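Local atomic coordinates of (R)-specific secondary-alkylsulfatase (Pseudomonas sp., PDB entry 2YHE), a protein that hydrolyses secondary alkyl sulfates enantioselectively, using a zinc site, with strict inversion of configuration to give (S)-alcohols and sulfate. Residues A[247-252]-A[353-358]; A[295-300]-A[307-312]. All blocks are in the same frame, centred on the assembly; numbering follows the deposited sequence. Where two conformers were deposited one is given.

Both contacts lie in the metallo-beta-lactamase region of the chain. Residues 247-252 come first, in the loop between helix 222-233 and strand 266-268. Strand 296-300 then turns back into strand 305-307, and contact 2 closes this short hairpin. The chain continues through helix 330-344 and strand 350-352 to residues 353-358. These meet 247-252 and close a loop of 100 residues, so contact 2 nests inside contact 1. The two also touch directly. Gln354 N and Ala309 O probably form a hydrogen bond, and His355 and Asp310 bind the same zinc ion. Together they tie a loop and the six-stranded sheet to the metal site.

Contact 1. Residues A[247-252]-A[353-358]; sequences SGLFKT and QQHNWP. With ZN (zinc ion), chain G.
Gly248 meets Asn356 loosely, its O lying 3.8 Å from Asn356 ND2. Leu249 carries more of the contact. Its side chain crosses that of Asn356 at about a right angle, and the CD2 branch comes to 3.3 Å from Asn356 OD1. Leu249 O accepts a weak hydrogen bond from His355 ND1, 3.4 Å long and bent to 135° at the hydrogen. A water accepts a hydrogen bond from Asn356 N at 3.1 Å. It also lies next to Leu249 O, though that contact is doubtful. His355 is a zinc ligand of the metallo-beta-lactamase fold, on the loop after strand 350-352. Its CG stands anti to its carbonyl carbon (chi1 -72°), which carries the ring by Leu249 O to the zinc ion, where NE2 binds at 2.0 Å. Asp183, His184, Asp310 and a water bind the same ion. The zinc bond holds the ring at NE2; the weak ND1 bond may add to this on its other nitrogen. Phe250 lies beside His355, pointing the same way. Phe250 CD1 is 4.0 Å from His355 CE1, and the two ring planes meet obliquely at 39°.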
loop_
_atom_site.group_PDB
_atom_site.type_symbol
_atom_site.label_atom_id
_atom_site.label_comp_id
_atom_site.label_asym_id
_atom_site.label_seq_id
_atom_site.Cartn_x
_atom_site.Cartn_y
_atom_site.Cartn_z
ATOM N N SER A 247 -18.207 -18.574 1.586
ATOM C CA SER A 247 -17.130 -17.585 1.504
ATOM C C SER A 247 -17.330 -16.567 0.339
ATOM O O SER A 247 -16.360 -15.951 -0.121
ATOM C CB SER A 247 -15.772 -18.271 1.443
ATOM O OG SER A 247 -15.542 -19.045 2.602
ATOM N N GLY A 248 -18.581 -16.399 -0.101
ATOM C CA GLY A 248 -18.973 -15.420 -1.111
ATOM C C GLY A 248 -18.664 -15.760 -2.551
ATOM O O GLY A 248 -19.566 -15.705 -3.405
ATOM N N LEU A 249 -17.374 -16.062 -2.845
ATOM C CA LEU A 249 -16.916 -16.444 -4.187
ATOM C C LEU A 249 -16.670 -17.932 -4.278
ATOM O O LEU A 249 -16.345 -18.452 -5.344
ATOM C CB LEU A 249 -15.647 -15.668 -4.590
ATOM C CG LEU A 249 -15.768 -14.140 -4.723
ATOM C CD1 LEU A 249 -14.487 -13.568 -5.256
ATOM C CD2 LEU A 249 -16.960 -13.710 -5.582
ATOM N N PHE A 250 -16.812 -18.625 -3.139
ATOM C CA PHE A 250 -16.595 -20.066 -2.975
ATOM C C PHE A 250 -17.135 -20.479 -1.628
ATOM O O PHE A 250 -17.624 -19.621 -0.868
ATOM C CB PHE A 250 -15.098 -20.412 -3.064
ATOM C CG PHE A 250 -14.153 -19.559 -2.247
ATOM C CD1 PHE A 250 -13.615 -18.390 -2.771
ATOM C CD2 PHE A 250 -13.783 -19.938 -0.970
ATOM C CE1 PHE A 250 -12.757 -17.597 -2.011
ATOM C CE2 PHE A 250 -12.931 -19.143 -0.211
ATOM C CZ PHE A 250 -12.429 -17.975 -0.734
ATOM N N LYS A 251 -17.048 -21.788 -1.312
ATOM C CA LYS A 251 -17.579 -22.277 -0.050
ATOM C C LYS A 251 -16.658 -21.996 1.111
ATOM O O LYS A 251 -17.083 -21.391 2.105
ATOM C CB LYS A 251 -17.940 -23.759 -0.147
ATOM C CG LYS A 251 -19.061 -24.075 -1.124
ATOM C CD LYS A 251 -20.357 -23.284 -0.954
ATOM C CE LYS A 251 -21.005 -23.407 0.398
ATOM N NZ LYS A 251 -22.108 -22.446 0.544
ATOM N N THR A 252 -15.401 -22.475 0.986
ATOM C CA THR A 252 -14.281 -22.368 1.942
ATOM C C THR A 252 -13.025 -22.819 1.207
ATOM O O THR A 252 -13.041 -22.905 -0.020
ATOM C CB THR A 252 -14.563 -23.167 3.256
ATOM O OG1 THR A 252 -13.599 -22.807 4.233
ATOM C CG2 THR A 252 -14.570 -24.684 3.059
ATOM N N GLN A 353 -15.975 -16.608 -15.648
ATOM C CA GLN A 353 -15.039 -16.170 -14.588
ATOM C C GLN A 353 -14.361 -17.361 -13.931
ATOM O O GLN A 353 -14.851 -18.488 -14.029
ATOM C CB GLN A 353 -15.728 -15.337 -13.476
ATOM C CG GLN A 353 -16.527 -14.126 -13.913
ATOM C CD GLN A 353 -17.970 -14.481 -14.092
ATOM O OE1 GLN A 353 -18.333 -15.356 -14.891
ATOM N NE2 GLN A 353 -18.830 -13.802 -13.349
ATOM N N GLN A 354 -13.273 -17.088 -13.204
ATOM C CA GLN A 354 -12.524 -18.100 -12.482
ATOM C C GLN A 354 -13.041 -18.358 -11.042
ATOM O O GLN A 354 -12.443 -19.111 -10.273
ATOM C CB GLN A 354 -11.010 -17.881 -12.623
ATOM C CG GLN A 354 -10.518 -17.984 -14.074
ATOM C CD GLN A 354 -10.789 -19.325 -14.722
ATOM O OE1 GLN A 354 -11.748 -19.503 -15.482
ATOM N NE2 GLN A 354 -9.951 -20.299 -14.439
ATOM N N HIS A 355 -14.197 -17.748 -10.723
ATOM C CA HIS A 355 -15.025 -17.930 -9.526
ATOM C C HIS A 355 -16.440 -17.729 -10.002
ATOM O O HIS A 355 -16.673 -16.871 -10.859
ATOM C CB HIS A 355 -14.727 -16.919 -8.411
ATOM C CG HIS A 355 -13.425 -17.159 -7.726
ATOM N ND1 HIS A 355 -13.281 -18.134 -6.746
ATOM C CD2 HIS A 355 -12.236 -16.550 -7.915
ATOM C CE1 HIS A 355 -12.015 -18.074 -6.372
ATOM N NE2 HIS A 355 -11.344 -17.132 -7.044
ATOM N N ASN A 356 -17.385 -18.529 -9.481
ATOM C CA ASN A 356 -18.807 -18.434 -9.810
ATOM C C ASN A 356 -19.211 -18.719 -11.274
ATOM O O ASN A 356 -18.420 -19.206 -12.091
ATOM C CB ASN A 356 -19.409 -17.141 -9.284
ATOM C CG ASN A 356 -18.986 -16.778 -7.874
ATOM O OD1 ASN A 356 -17.979 -16.110 -7.651
ATOM N ND2 ASN A 356 -19.749 -17.188 -6.888
ATOM N N TRP A 357 -20.474 -18.443 -11.577
ATOM C CA TRP A 357 -21.176 -18.766 -12.818
ATOM C C TRP A 357 -21.030 -17.754 -13.921
ATOM O O TRP A 357 -20.819 -16.576 -13.616
ATOM C CB TRP A 357 -22.676 -18.991 -12.520
ATOM C CG TRP A 357 -23.253 -17.921 -11.659
ATOM C CD1 TRP A 357 -23.818 -16.752 -12.075
ATOM C CD2 TRP A 357 -23.146 -17.831 -10.231
ATOM N NE1 TRP A 357 -24.132 -15.963 -10.991
ATOM C CE2 TRP A 357 -23.730 -16.600 -9.844
ATOM C CE3 TRP A 357 -22.629 -18.685 -9.232
ATOM C CZ2 TRP A 357 -23.830 -16.210 -8.502
ATOM C CZ3 TRP A 357 -22.712 -18.283 -7.909
ATOM C CH2 TRP A 357 -23.293 -17.055 -7.557
ATOM N N PRO A 358 -21.273 -18.166 -15.203
ATOM C CA PRO A 358 -21.198 -17.205 -16.304
ATOM C C PRO A 358 -22.344 -16.189 -16.354
ATOM O O PRO A 358 -23.346 -16.332 -15.644
ATOM C CB PRO A 358 -21.207 -18.119 -17.553
ATOM C CG PRO A 358 -20.834 -19.481 -17.051
ATOM C CD PRO A 358 -21.515 -19.517 -15.735
HETATM ZN ZN ZN G . -9.380 -16.737 -7.346
HETATM O O HOH W 1 -16.188 -20.054 -7.126
HETATM O O HOH W 2 -8.979 -15.128 -5.701
#

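Contact 2. Residues A[295-300]-A[307-312]; sequences DMNIYL and NTADNA. With ZN (zinc ion), chain H; ZN (zinc ion), chain G.
This contact is a beta hairpin, paired through Ile298 and Asn307, that leads into the dinuclear zinc site. Strand 296-300 runs antiparallel to strand 305-307. Ile298 and Asn307 form a hydrogen-bonded pair, with Ile298 N to Asn307 O at 2.9 Å and Asn307 N to Ile298 O at 2.8 Å. Beyond Asn307 the chain leaves the strand in an Asx turn. Asn307 OD1 accepts from Ala309 N at 3.0 Å, while Asn307 ND2 hydrogen-bonds to Gln354 OE1. The methyl of Ala309 packs against the backbone O of Met296.

Past the metal ligand Asp310, Asn311 reaches back to the first strand. Its ND2 donates to Asn297 OD1 at 2.7 Å. Asn297 OD1 lies close to the plane of the Asn311 amide, but the donor sits 43° out of the Asn297 carbonyl plane. The two amide planes are turned 72° from each other. Asn297 ND2 donates a hydrogen bond to Gln285 OE1 on the adjacent strand 280-286. The same Asn311 ND2 makes a weak bond to Asp295 OD1. Asp295 has CG anti to its backbone N (chi1 -177°), which brings the carboxylate up to Asn311 from the opposite direction. A water donates to Asp295 OD1 at 2.8 Å and accepts from Asp310 N at 2.9 Å.

Asp310 OD2 binds both zinc ions. The Asn311 amide ties the residue after it to the first strand. The water bond to Asp310 N and the Asx turn before it fix the backbone on the approach to this ligand, which probably helps to place the bridging carboxylate.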
loop_
_atom_site.group_PDB
_atom_site.type_symbol
_atom_site.label_atom_id
_atom_site.label_comp_id
_atom_site.label_asym_id
_atom_site.label_seq_id
_atom_site.Cartn_x
_atom_site.Cartn_y
_atom_site.Cartn_z
ATOM N N ASP A 295 -1.799 -10.019 -13.211
ATOM C CA ASP A 295 -3.184 -10.364 -13.545
ATOM C C ASP A 295 -3.550 -10.055 -14.998
ATOM O O ASP A 295 -3.011 -9.116 -15.576
ATOM C CB ASP A 295 -4.099 -9.580 -12.586
ATOM C CG ASP A 295 -5.588 -9.799 -12.663
ATOM O OD1 ASP A 295 -6.011 -10.877 -13.150
ATOM O OD2 ASP A 295 -6.334 -8.911 -12.181
ATOM N N MET A 296 -4.491 -10.827 -15.583
ATOM C CA MET A 296 -4.927 -10.602 -16.966
ATOM C C MET A 296 -6.291 -11.244 -17.284
ATOM O O MET A 296 -6.668 -12.244 -16.660
ATOM C CB MET A 296 -3.855 -11.065 -18.004
ATOM C CG MET A 296 -3.634 -12.570 -18.045
ATOM S SD MET A 296 -2.280 -13.020 -19.125
ATOM C CE MET A 296 -2.094 -14.753 -18.825
ATOM N N ASN A 297 -6.991 -10.705 -18.299
ATOM C CA ASN A 297 -8.220 -11.289 -18.813
ATOM C C ASN A 297 -7.890 -12.129 -20.042
ATOM O O ASN A 297 -6.860 -11.905 -20.692
ATOM C CB ASN A 297 -9.227 -10.205 -19.171
ATOM C CG ASN A 297 -9.864 -9.578 -17.975
ATOM O OD1 ASN A 297 -9.979 -10.200 -16.910
ATOM N ND2 ASN A 297 -10.278 -8.326 -18.117
ATOM N N ILE A 298 -8.761 -13.074 -20.381
ATOM C CA ILE A 298 -8.539 -13.914 -21.557
ATOM C C ILE A 298 -9.767 -13.875 -22.436
ATOM O O ILE A 298 -10.838 -14.354 -22.033
ATOM C CB ILE A 298 -8.123 -15.395 -21.233
ATOM C CG1 ILE A 298 -6.950 -15.485 -20.241
ATOM C CG2 ILE A 298 -7.805 -16.158 -22.527
ATOM C CD1 ILE A 298 -7.347 -15.601 -18.787
ATOM N N TYR A 299 -9.611 -13.295 -23.637
ATOM C CA TYR A 299 -10.685 -13.274 -24.616
ATOM C C TYR A 299 -10.519 -14.475 -25.559
ATOM O O TYR A 299 -9.390 -14.828 -25.943
ATOM C CB TYR A 299 -10.732 -11.950 -25.379
ATOM C CG TYR A 299 -11.876 -11.889 -26.376
ATOM C CD1 TYR A 299 -13.204 -11.875 -25.948
ATOM C CD2 TYR A 299 -11.631 -11.882 -27.747
ATOM C CE1 TYR A 299 -14.258 -11.872 -26.857
ATOM C CE2 TYR A 299 -12.677 -11.859 -28.667
ATOM C CZ TYR A 299 -13.988 -11.859 -28.216
ATOM O OH TYR A 299 -15.017 -11.845 -29.115
ATOM N N LEU A 300 -11.638 -15.149 -25.864
ATOM C CA LEU A 300 -11.639 -16.315 -26.755
ATOM C C LEU A 300 -12.385 -15.955 -28.029
ATOM O O LEU A 300 -13.620 -15.972 -28.052
ATOM C CB LEU A 300 -12.188 -17.568 -26.052
ATOM C CG LEU A 300 -11.427 -17.968 -24.768
ATOM C CD1 LEU A 300 -12.125 -19.060 -24.043
ATOM C CD2 LEU A 300 -10.011 -18.415 -25.064
ATOM N N ASN A 307 -13.205 -14.297 -20.630
ATOM C CA ASN A 307 -12.907 -14.823 -19.304
ATOM C C ASN A 307 -12.291 -13.654 -18.542
ATOM O O ASN A 307 -11.190 -13.188 -18.865
ATOM C CB ASN A 307 -11.992 -16.054 -19.332
ATOM C CG ASN A 307 -11.887 -16.774 -18.002
ATOM O OD1 ASN A 307 -11.797 -16.173 -16.918
ATOM N ND2 ASN A 307 -11.839 -18.091 -18.064
ATOM N N THR A 308 -13.041 -13.145 -17.581
ATOM C CA THR A 308 -12.655 -11.989 -16.773
ATOM C C THR A 308 -11.859 -12.375 -15.517
ATOM O O THR A 308 -11.832 -11.592 -14.559
ATOM C CB THR A 308 -13.898 -11.160 -16.418
ATOM O OG1 THR A 308 -14.823 -11.937 -15.614
ATOM C CG2 THR A 308 -14.581 -10.620 -17.647
ATOM N N ALA A 309 -11.230 -13.588 -15.518
ATOM C CA ALA A 309 -10.475 -14.130 -14.389
ATOM C C ALA A 309 -11.232 -13.849 -13.078
ATOM O O ALA A 309 -12.361 -14.310 -12.957
ATOM C CB ALA A 309 -9.057 -13.534 -14.354
ATOM N N ASP A 310 -10.659 -13.053 -12.148
ATOM C CA ASP A 310 -11.316 -12.674 -10.882
ATOM C C ASP A 310 -11.550 -11.159 -10.864
ATOM O O ASP A 310 -11.801 -10.572 -9.812
ATOM C CB ASP A 310 -10.473 -13.087 -9.645
ATOM C CG ASP A 310 -10.213 -14.571 -9.441
ATOM O OD1 ASP A 310 -10.552 -15.372 -10.350
ATOM O OD2 ASP A 310 -9.635 -14.930 -8.393
ATOM N N ASN A 311 -11.481 -10.538 -12.038
ATOM C CA ASN A 311 -11.613 -9.098 -12.222
ATOM C C ASN A 311 -13.008 -8.564 -12.160
ATOM O O ASN A 311 -13.180 -7.381 -11.903
ATOM C CB ASN A 311 -10.893 -8.657 -13.488
ATOM C CG ASN A 311 -9.422 -8.947 -13.428
ATOM O OD1 ASN A 311 -8.728 -8.571 -12.469
ATOM N ND2 ASN A 311 -8.923 -9.660 -14.429
ATOM N N ALA A 312 -14.010 -9.404 -12.391
ATOM C CA ALA A 312 -15.403 -8.969 -12.331
ATOM C C ALA A 312 -16.294 -10.074 -11.767
ATOM O O ALA A 312 -17.207 -10.496 -12.465
ATOM C CB ALA A 312 -15.872 -8.541 -13.714
HETATM ZN ZN ZN H . -7.724 -13.880 -7.465
HETATM ZN ZN ZN G . -9.380 -16.737 -7.346
HETATM O O HOH W 3 -8.011 -11.974 -11.587
HETATM O O HOH W 2 -8.979 -15.128 -5.701
#